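Long-range contacts in bifunctional GH43-CE protein (Bacteroides eggerthii, PDB 6MLY), which probably cleaves xylose units from xylan-type chains with a family 43 glycoside hydrolase domain and also carries a carbohydrate esterase domain: residues F607-A612 against S664-V669; V226-A231 against R241-D246; S384-G389 against Q439-F444. All blocks are in the same frame, centred on the assembly; numbering follows the deposited sequence.

Contact 1 (F607-A612 against S664-V669); sequences FIRANA and SFSSRV. With EDO (1,2-ethanediol), chain G.
Arg-609 and Ala-610, in the last turn of helix 596-610, hold the loop 664-669 that leads into strand 671-675 of the alpha/beta-hydrolase fold, the esterase part of the protein. The arginine's CB lies 4.4 Å from CD2 of Phe-665, and CG is anti to the carbonyl carbon (chi1 -71°), from where the chain runs extended to NE. CG, CD and NE all run past the O of Ser-666, CD nearest at 3.6 Å, and CZ lies close to the O of Arg-668. The guanidinium then works end-on. NH1 and NH2 both donate to the O of Arg-668, each at 3.0 Å, and this oxygen lies 9° out of the guanidinium plane. NH1 is only slightly tilted from the carbonyl plane, whereas NH2 stands well above it. NH1 also gives a weak bond, 2.7 Å long, to the O of Ser-666. A long side chain with several N-H groups suits this place, since the carbonyls of Ser-666 and Arg-668 both lie within its reach. CB of Ser-666 lies over one face of the guanidinium, and the OG of Ser-666 shares a hydrogen bond with an ethanediol, probably from the crystallisation liquor. Ser-667 turns away, its OG bonded to Glu-656. Ala-610 is small enough to slip beneath the Phe-665 ring in a CH-pi contact, with CB 3.7 Å from the ring centroid and 11° off the normal.

Contact 2 (V226-A231 against R241-D246); sequences VIVHRA and RVVFQD
Val-243 sets its two methyls against two valines of the neighbouring segment. Its CG2 meets CG1 of Val-226 at 3.7 Å, while CG1, anti to the carbonyl carbon (chi1 -49°), meets CG2 of Val-228 at 3.6 Å, those two side chains crossing at about a right angle. Valine suits the place because its branch at CB lets CG2 meet Val-226 and CG1 meet Val-228 most closely; an alanine here would probably leave both valine methyls without their mate and open a gap between the segments. Phe-214 packs on Val-226 and Val-228, and Leu-291 on Val-243. Next outward, CG2 of Val-226 touches CB of Phe-244 at 3.9 Å. Segment 226-231 runs into 229-231, the outer strand of the sheet with 203-207 and 210-214, and 241-246 lies antiparallel alongside its beginning, consistent with a blade edge in the five-bladed beta-propeller of family 43. At the polar edge, Val-226 N donates to Phe-244 O (3.1 Å), Val-243 N more weakly to Val-226 O, and Arg-241 N to Val-228 O (3.2 Å). These backbone bonds do not depend on which side chains are present, so specificity rests on the shape of the valines.

Contact 3 (S384-G389 against Q439-F444); sequences SMDVSG and QQVVYF
Ser-384 and Tyr-443 face each other as a non-hydrogen-bonded pair of two antiparallel strands, 378-386 and 441-449, whose short segments here run at 148° to one another. CB of the serine comes within 3.5 Å of CE2 of the tyrosine, and a small residue suits a position beside so broad a ring. One step on, Met-385 N donates to Val-442 O over 2.8 Å. The next bond, from Val-387 N to Gln-440 O, is 3.0 Å long, its donor 38° above the carbonyl plane. Both strands belong to the concanavalin A-like beta-sandwich, and the face bearing Met-385 and Val-442 is packed against the other sheet, where Val-410 of strand 406-411 touches Val-387, Val-442 and Phe-444. Apolar residues therefore fit this side. CG1 of Val-442 lies 3.8 Å from CG1 of Val-387 and 3.9 Å from CB of Met-385. The methionine bends at its last torsion (chi3 -59°), and CE reaches the edge of the Phe-444 ring, 3.5 Å from CD2; an unbranched, flexible chain suits that oblique approach. On the face of Ser-384 and Tyr-443, Tyr-507 of strand 502-511 packs on both residues, while Asp-386 OD2 forms a salt bridge with Arg-348. Toward Ser-388 the contact turns polar. Ser-388 OG lies 2.6 Å from Gln-440 OE1 and 2.7 Å from Asp-386 OD1, and its single proton can serve one of these oxygens at a time. Gln-440 suits this exposed place because its side chain is long enough to carry OE1 across to the serine hydroxyl.

How the contacts relate
Along the chain the contacts come in the order 2, 3, 1, each closing before the next opens, and each in a different family region. Contact 2 lies at the sheet ending in strand 229-231 of the glycoside hydrolase part, contact 3 in the concanavalin A-like sheet with strands 378-386 and 441-449, and contact 1 at helix 596-610 of the esterase part. The centres of contact 1 and contact 2 are about 51 Å apart. Those of contact 2 and contact 3, on opposite sides of the chain's centre, are about 54 Å apart. No two contacts touch. Each therefore joins segments within its own region, consistent with a modular enzyme built of several domains on one polypeptide.

Contact 1 (F607-A612 against S664-V669)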
loop_
_atom_site.group_PDB
_atom_site.type_symbol
_atom_site.label_atom_id
_atom_site.label_comp_id
_atom_site.label_asym_id
_atom_site.label_seq_id
_atom_site.Cartn_x
_atom_site.Cartn_y
_atom_site.Cartn_z
ATOM N N PHE A 607 -18.800 11.326 11.656
ATOM C CA PHE A 607 -17.729 10.347 11.812
ATOM C C PHE A 607 -16.471 11.017 12.386
ATOM O O PHE A 607 -15.819 10.460 13.274
ATOM C CB PHE A 607 -17.425 9.664 10.476
ATOM C CG PHE A 607 -16.289 8.678 10.532
ATOM C CD1 PHE A 607 -16.504 7.374 10.947
ATOM C CD2 PHE A 607 -15.001 9.059 10.188
ATOM C CE1 PHE A 607 -15.456 6.466 11.005
ATOM C CE2 PHE A 607 -13.955 8.147 10.248
ATOM C CZ PHE A 607 -14.185 6.856 10.655
ATOM N N ILE A 608 -16.145 12.202 11.860
ATOM C CA ILE A 608 -14.922 12.937 12.184
ATOM C C ILE A 608 -14.869 13.244 13.686
ATOM O O ILE A 608 -13.811 13.138 14.298
ATOM C CB ILE A 608 -14.826 14.217 11.325
ATOM C CG1 ILE A 608 -14.481 13.886 9.871
ATOM C CG2 ILE A 608 -13.851 15.229 11.914
ATOM C CD1 ILE A 608 -13.245 13.028 9.706
ATOM N N ARG A 609 -16.005 13.650 14.256
ATOM C CA ARG A 609 -16.070 14.040 15.656
ATOM C C ARG A 609 -15.942 12.782 16.520
ATOM O O ARG A 609 -15.199 12.762 17.497
ATOM C CB ARG A 609 -17.364 14.814 15.941
ATOM C CG ARG A 609 -17.393 16.218 15.345
ATOM C CD ARG A 609 -18.317 17.174 16.080
ATOM N NE ARG A 609 -18.131 18.556 15.663
ATOM C CZ ARG A 609 -18.719 19.121 14.606
ATOM N NH1 ARG A 609 -19.449 18.387 13.784
ATOM N NH2 ARG A 609 -18.573 20.418 14.371
ATOM N N ALA A 610 -16.652 11.725 16.115
ATOM C CA ALA A 610 -16.765 10.493 16.874
ATOM C C ALA A 610 -15.412 9.770 16.935
ATOM O O ALA A 610 -15.125 9.075 17.915
ATOM C CB ALA A 610 -17.828 9.621 16.256
ATOM N N ASN A 611 -14.594 9.939 15.887
ATOM C CA ASN A 611 -13.293 9.285 15.780
ATOM C C ASN A 611 -12.164 10.318 15.891
ATOM O O ASN A 611 -11.041 10.053 15.468
ATOM C CB ASN A 611 -13.193 8.480 14.481
ATOM C CG ASN A 611 -14.051 7.232 14.502
ATOM O OD1 ASN A 611 -13.549 6.127 14.744
ATOM N ND2 ASN A 611 -15.344 7.403 14.273
ATOM N N ALA A 612 -12.455 11.469 16.511
ATOM C CA ALA A 612 -11.544 12.623 16.532
ATOM C C ALA A 612 -10.243 12.273 17.270
ATOM O O ALA A 612 -9.147 12.469 16.732
ATOM C CB ALA A 612 -12.235 13.809 17.161
ATOM N N SER A 664 -25.574 10.281 17.411
ATOM C CA SER A 664 -25.363 11.006 18.670
ATOM C C SER A 664 -24.630 12.340 18.439
ATOM O O SER A 664 -24.937 13.342 19.082
ATOM C CB SER A 664 -24.599 10.098 19.630
ATOM O OG SER A 664 -24.243 10.763 20.834
ATOM N N PHE A 665 -23.656 12.337 17.521
ATOM C CA PHE A 665 -22.656 13.395 17.400
ATOM C C PHE A 665 -23.150 14.489 16.454
ATOM O O PHE A 665 -24.058 14.266 15.662
ATOM C CB PHE A 665 -21.325 12.817 16.910
ATOM C CG PHE A 665 -20.655 11.894 17.897
ATOM C CD1 PHE A 665 -21.020 10.559 17.981
ATOM C CD2 PHE A 665 -19.675 12.369 18.758
ATOM C CE1 PHE A 665 -20.412 9.717 18.898
ATOM C CE2 PHE A 665 -19.069 11.526 19.674
ATOM C CZ PHE A 665 -19.437 10.200 19.742
ATOM N N SER A 666 -22.506 15.657 16.548
ATOM C CA SER A 666 -22.892 16.853 15.815
ATOM C C SER A 666 -22.368 16.785 14.376
ATOM O O SER A 666 -21.230 16.401 14.142
ATOM C CB SER A 666 -22.395 18.093 16.517
ATOM O OG SER A 666 -22.910 19.269 15.902
ATOM N N SER A 667 -23.220 17.206 13.430
ATOM C CA SER A 667 -22.890 17.307 12.004
ATOM C C SER A 667 -22.608 18.763 11.604
ATOM O O SER A 667 -22.689 19.093 10.427
ATOM C CB SER A 667 -24.007 16.737 11.162
ATOM O OG SER A 667 -25.162 17.561 11.225
ATOM N N ARG A 668 -22.253 19.613 12.576
ATOM C CA ARG A 668 -22.072 21.045 12.344
ATOM C C ARG A 668 -20.768 21.306 11.589
ATOM O O ARG A 668 -19.845 20.492 11.630
ATOM C CB ARG A 668 -22.023 21.826 13.659
ATOM C CG ARG A 668 -23.380 22.290 14.161
ATOM C CD ARG A 668 -23.239 23.093 15.440
ATOM N NE ARG A 668 -24.521 23.545 15.970
ATOM C CZ ARG A 668 -25.119 23.033 17.040
ATOM N NH1 ARG A 668 -24.578 22.006 17.680
ATOM N NH2 ARG A 668 -26.248 23.568 17.475
ATOM N N VAL A 669 -20.718 22.468 10.930
ATOM C CA VAL A 669 -19.497 23.036 10.368
ATOM C C VAL A 669 -19.411 24.494 10.825
ATOM O O VAL A 669 -20.434 25.112 11.119
ATOM C CB VAL A 669 -19.452 22.906 8.832
ATOM C CG1 VAL A 669 -19.412 21.445 8.405
ATOM C CG2 VAL A 669 -20.601 23.632 8.149
HETATM C C1 EDO G . -26.333 19.619 16.850
HETATM O O1 EDO G . -25.076 19.657 17.523
HETATM C C2 EDO G . -26.139 19.684 15.344
HETATM O O2 EDO G . -26.625 18.475 14.757
#

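Contact 2 (V226-A231 against R241-D246)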
loop_
_atom_site.group_PDB
_atom_site.type_symbol
_atom_site.label_atom_id
_atom_site.label_comp_id
_atom_site.label_asym_id
_atom_site.label_seq_id
_atom_site.Cartn_x
_atom_site.Cartn_y
_atom_site.Cartn_z
ATOM N N VAL A 226 -2.474 -28.794 9.908
ATOM C CA VAL A 226 -1.267 -29.613 10.065
ATOM C C VAL A 226 -1.706 -31.058 10.336
ATOM O O VAL A 226 -2.647 -31.284 11.101
ATOM C CB VAL A 226 -0.370 -29.083 11.204
ATOM C CG1 VAL A 226 0.967 -29.813 11.266
ATOM C CG2 VAL A 226 -0.155 -27.579 11.110
ATOM N N ILE A 227 -1.008 -32.023 9.720
ATOM C CA ILE A 227 -1.402 -33.440 9.769
ATOM C C ILE A 227 -0.147 -34.326 9.832
ATOM O O ILE A 227 0.498 -34.615 8.820
ATOM C CB ILE A 227 -2.330 -33.797 8.585
ATOM C CG1 ILE A 227 -1.681 -33.512 7.226
ATOM C CG2 ILE A 227 -3.676 -33.091 8.725
ATOM C CD1 ILE A 227 -2.628 -33.595 6.050
ATOM N N VAL A 228 0.178 -34.766 11.052
ATOM C CA VAL A 228 1.367 -35.559 11.333
ATOM C C VAL A 228 1.045 -37.035 11.068
ATOM O O VAL A 228 -0.062 -37.487 11.366
ATOM C CB VAL A 228 1.849 -35.324 12.777
ATOM C CG1 VAL A 228 3.003 -36.239 13.160
ATOM C CG2 VAL A 228 2.232 -33.870 13.003
ATOM N N HIS A 229 2.022 -37.753 10.492
ATOM C CA HIS A 229 1.997 -39.214 10.302
ATOM C C HIS A 229 3.116 -39.862 11.126
ATOM O O HIS A 229 4.292 -39.576 10.902
ATOM C CB HIS A 229 2.169 -39.588 8.823
ATOM C CG HIS A 229 0.916 -39.499 8.021
ATOM N ND1 HIS A 229 -0.154 -38.708 8.405
ATOM C CD2 HIS A 229 0.565 -40.082 6.852
ATOM C CE1 HIS A 229 -1.117 -38.818 7.513
ATOM N NE2 HIS A 229 -0.699 -39.653 6.548
ATOM N N ARG A 230 2.733 -40.743 12.056
ATOM C CA ARG A 230 3.665 -41.500 12.884
ATOM C C ARG A 230 3.918 -42.859 12.218
ATOM O O ARG A 230 3.070 -43.355 11.470
ATOM C CB ARG A 230 3.097 -41.647 14.300
ATOM C CG ARG A 230 4.112 -42.082 15.348
ATOM C CD ARG A 230 3.504 -42.235 16.734
ATOM N NE ARG A 230 2.322 -43.088 16.751
ATOM C CZ ARG A 230 2.301 -44.376 16.420
ATOM N NH1 ARG A 230 3.429 -45.037 16.226
ATOM N NH2 ARG A 230 1.146 -44.997 16.279
ATOM N N ALA A 231 5.094 -43.439 12.487
ATOM C CA ALA A 231 5.472 -44.766 11.987
ATOM C C ALA A 231 6.737 -45.262 12.704
ATOM O O ALA A 231 7.596 -44.460 13.085
ATOM C CB ALA A 231 5.677 -44.717 10.494
ATOM N N ARG A 241 -3.147 -37.930 12.192
ATOM C CA ARG A 241 -4.037 -37.165 13.075
ATOM C C ARG A 241 -4.101 -35.706 12.602
ATOM O O ARG A 241 -3.445 -35.331 11.632
ATOM C CB ARG A 241 -3.547 -37.240 14.526
ATOM C CG ARG A 241 -3.609 -38.633 15.136
ATOM C CD ARG A 241 -3.461 -38.650 16.647
ATOM N NE ARG A 241 -3.393 -40.018 17.161
ATOM C CZ ARG A 241 -3.464 -40.354 18.445
ATOM N NH1 ARG A 241 -3.581 -39.422 19.376
ATOM N NH2 ARG A 241 -3.420 -41.627 18.796
ATOM N N VAL A 242 -4.919 -34.903 13.294
ATOM C CA VAL A 242 -4.893 -33.439 13.215
ATOM C C VAL A 242 -4.215 -32.924 14.492
ATOM O O VAL A 242 -4.671 -33.226 15.591
ATOM C CB VAL A 242 -6.321 -32.870 13.049
ATOM C CG1 VAL A 242 -6.366 -31.351 13.187
ATOM C CG2 VAL A 242 -6.957 -33.304 11.734
ATOM N N VAL A 243 -3.122 -32.163 14.353
ATOM C CA VAL A 243 -2.370 -31.681 15.524
ATOM C C VAL A 243 -2.553 -30.165 15.711
ATOM O O VAL A 243 -2.448 -29.679 16.836
ATOM C CB VAL A 243 -0.879 -32.065 15.451
ATOM C CG1 VAL A 243 -0.686 -33.537 15.110
ATOM C CG2 VAL A 243 -0.104 -31.183 14.484
ATOM N N PHE A 244 -2.799 -29.415 14.629
ATOM C CA PHE A 244 -3.016 -27.964 14.739
ATOM C C PHE A 244 -4.003 -27.491 13.663
ATOM O O PHE A 244 -3.936 -27.918 12.508
ATOM C CB PHE A 244 -1.680 -27.218 14.668
ATOM C CG PHE A 244 -1.675 -25.820 15.241
ATOM C CD1 PHE A 244 -2.349 -25.517 16.417
ATOM C CD2 PHE A 244 -0.961 -24.807 14.619
ATOM C CE1 PHE A 244 -2.334 -24.231 16.940
ATOM C CE2 PHE A 244 -0.940 -23.523 15.146
ATOM C CZ PHE A 244 -1.622 -23.239 16.306
ATOM N N GLN A 245 -4.913 -26.596 14.067
ATOM C CA GLN A 245 -5.971 -26.086 13.203
ATOM C C GLN A 245 -6.415 -24.708 13.714
ATOM O O GLN A 245 -7.503 -24.555 14.273
ATOM C CB GLN A 245 -7.115 -27.099 13.160
ATOM C CG GLN A 245 -8.199 -26.757 12.150
ATOM C CD GLN A 245 -9.057 -27.955 11.826
ATOM O OE1 GLN A 245 -8.597 -28.930 11.235
ATOM N NE2 GLN A 245 -10.321 -27.885 12.210
ATOM N N ASP A 246 -5.557 -23.708 13.485
ATOM C CA ASP A 246 -5.650 -22.402 14.123
ATOM C C ASP A 246 -5.197 -21.345 13.113
ATOM O O ASP A 246 -4.000 -21.198 12.872
ATOM C CB ASP A 246 -4.816 -22.399 15.410
ATOM C CG ASP A 246 -4.635 -21.052 16.091
ATOM O OD1 ASP A 246 -5.458 -20.152 15.842
ATOM O OD2 ASP A 246 -3.669 -20.921 16.878
#

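Contact 3 (S384-G389 against Q439-F444)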
loop_
_atom_site.group_PDB
_atom_site.type_symbol
_atom_site.label_atom_id
_atom_site.label_comp_id
_atom_site.label_asym_id
_atom_site.label_seq_id
_atom_site.Cartn_x
_atom_site.Cartn_y
_atom_site.Cartn_z
ATOM N N SER A 384 17.017 8.369 -2.097
ATOM C CA SER A 384 17.471 9.625 -2.683
ATOM C C SER A 384 18.052 9.306 -4.061
ATOM O O SER A 384 18.876 8.394 -4.180
ATOM C CB SER A 384 18.492 10.323 -1.810
ATOM O OG SER A 384 19.106 11.413 -2.495
ATOM N N MET A 385 17.615 10.053 -5.081
ATOM C CA MET A 385 17.959 9.764 -6.462
ATOM C C MET A 385 18.729 10.947 -7.059
ATOM O O MET A 385 18.951 11.949 -6.393
ATOM C CB MET A 385 16.698 9.483 -7.286
ATOM C CG MET A 385 16.810 8.233 -8.159
ATOM S SD MET A 385 15.225 7.436 -8.531
ATOM C CE MET A 385 14.657 7.092 -6.867
ATOM N N ASP A 386 19.169 10.772 -8.310
ATOM C CA ASP A 386 19.806 11.807 -9.123
ATOM C C ASP A 386 19.517 11.479 -10.595
ATOM O O ASP A 386 20.001 10.463 -11.121
ATOM C CB ASP A 386 21.308 11.912 -8.829
ATOM C CG ASP A 386 21.950 13.205 -9.313
ATOM O OD1 ASP A 386 21.524 13.718 -10.368
ATOM O OD2 ASP A 386 22.879 13.686 -8.632
ATOM N N VAL A 387 18.752 12.364 -11.248
ATOM C CA VAL A 387 18.027 12.055 -12.490
ATOM C C VAL A 387 18.777 12.583 -13.724
ATOM O O VAL A 387 18.315 12.387 -14.851
ATOM C CB VAL A 387 16.597 12.624 -12.436
ATOM C CG1 VAL A 387 15.897 12.252 -11.139
ATOM C CG2 VAL A 387 16.580 14.131 -12.633
ATOM N N SER A 388 19.925 13.238 -13.514
ATOM C CA SER A 388 20.740 13.813 -14.590
ATOM C C SER A 388 20.906 12.820 -15.749
ATOM O O SER A 388 20.817 13.208 -16.911
ATOM C CB SER A 388 22.082 14.241 -14.063
ATOM O OG SER A 388 21.954 14.818 -12.771
ATOM N N GLY A 389 21.149 11.544 -15.412
ATOM C CA GLY A 389 21.485 10.486 -16.369
ATOM C C GLY A 389 20.327 10.089 -17.272
ATOM O O GLY A 389 20.553 9.579 -18.371
ATOM N N GLN A 439 14.555 20.307 -10.262
ATOM C CA GLN A 439 15.840 19.867 -9.692
ATOM C C GLN A 439 16.263 18.555 -10.368
ATOM O O GLN A 439 15.583 18.053 -11.267
ATOM C CB GLN A 439 15.736 19.635 -8.181
ATOM C CG GLN A 439 15.085 20.772 -7.408
ATOM C CD GLN A 439 15.099 20.514 -5.921
ATOM O OE1 GLN A 439 15.463 19.431 -5.458
ATOM N NE2 GLN A 439 14.695 21.515 -5.154
ATOM N N GLN A 440 17.396 18.001 -9.927
ATOM C CA GLN A 440 17.842 16.692 -10.407
ATOM C C GLN A 440 17.958 15.703 -9.238
ATOM O O GLN A 440 17.680 14.517 -9.418
ATOM C CB GLN A 440 19.119 16.855 -11.228
ATOM C CG GLN A 440 18.946 17.877 -12.343
ATOM C CD GLN A 440 19.733 17.531 -13.581
ATOM O OE1 GLN A 440 20.866 17.054 -13.508
ATOM N NE2 GLN A 440 19.133 17.786 -14.733
ATOM N N VAL A 441 18.333 16.195 -8.050
ATOM C CA VAL A 441 18.205 15.424 -6.809
ATOM C C VAL A 441 16.727 15.422 -6.393
ATOM O O VAL A 441 16.099 16.474 -6.290
ATOM C CB VAL A 441 19.113 15.980 -5.693
ATOM C CG1 VAL A 441 18.885 15.262 -4.368
ATOM C CG2 VAL A 441 20.583 15.926 -6.087
ATOM N N VAL A 442 16.189 14.220 -6.164
ATOM C CA VAL A 442 14.800 14.013 -5.769
ATOM C C VAL A 442 14.747 12.845 -4.769
ATOM O O VAL A 442 15.586 11.935 -4.806
ATOM C CB VAL A 442 13.911 13.761 -7.004
ATOM C CG1 VAL A 442 14.299 12.484 -7.731
ATOM C CG2 VAL A 442 12.433 13.735 -6.651
ATOM N N TYR A 443 13.758 12.891 -3.872
ATOM C CA TYR A 443 13.573 11.902 -2.820
ATOM C C TYR A 443 12.214 11.220 -3.019
ATOM O O TYR A 443 11.317 11.790 -3.641
ATOM C CB TYR A 443 13.683 12.573 -1.447
ATOM C CG TYR A 443 15.027 13.190 -1.140
ATOM C CD1 TYR A 443 15.373 14.442 -1.627
ATOM C CD2 TYR A 443 15.956 12.527 -0.353
ATOM C CE1 TYR A 443 16.606 15.011 -1.350
ATOM C CE2 TYR A 443 17.191 13.085 -0.060
ATOM C CZ TYR A 443 17.517 14.332 -0.559
ATOM O OH TYR A 443 18.730 14.882 -0.274
ATOM N N PHE A 444 12.090 9.988 -2.507
ATOM C CA PHE A 444 10.836 9.223 -2.532
ATOM C C PHE A 444 10.698 8.399 -1.247
ATOM O O PHE A 444 11.692 8.036 -0.620
ATOM C CB PHE A 444 10.760 8.297 -3.749
ATOM C CG PHE A 444 10.726 9.005 -5.080
ATOM C CD1 PHE A 444 9.596 9.699 -5.488
ATOM C CD2 PHE A 444 11.820 8.980 -5.926
ATOM C CE1 PHE A 444 9.565 10.347 -6.713
ATOM C CE2 PHE A 444 11.789 9.628 -7.152
ATOM C CZ PHE A 444 10.661 10.309 -7.544
#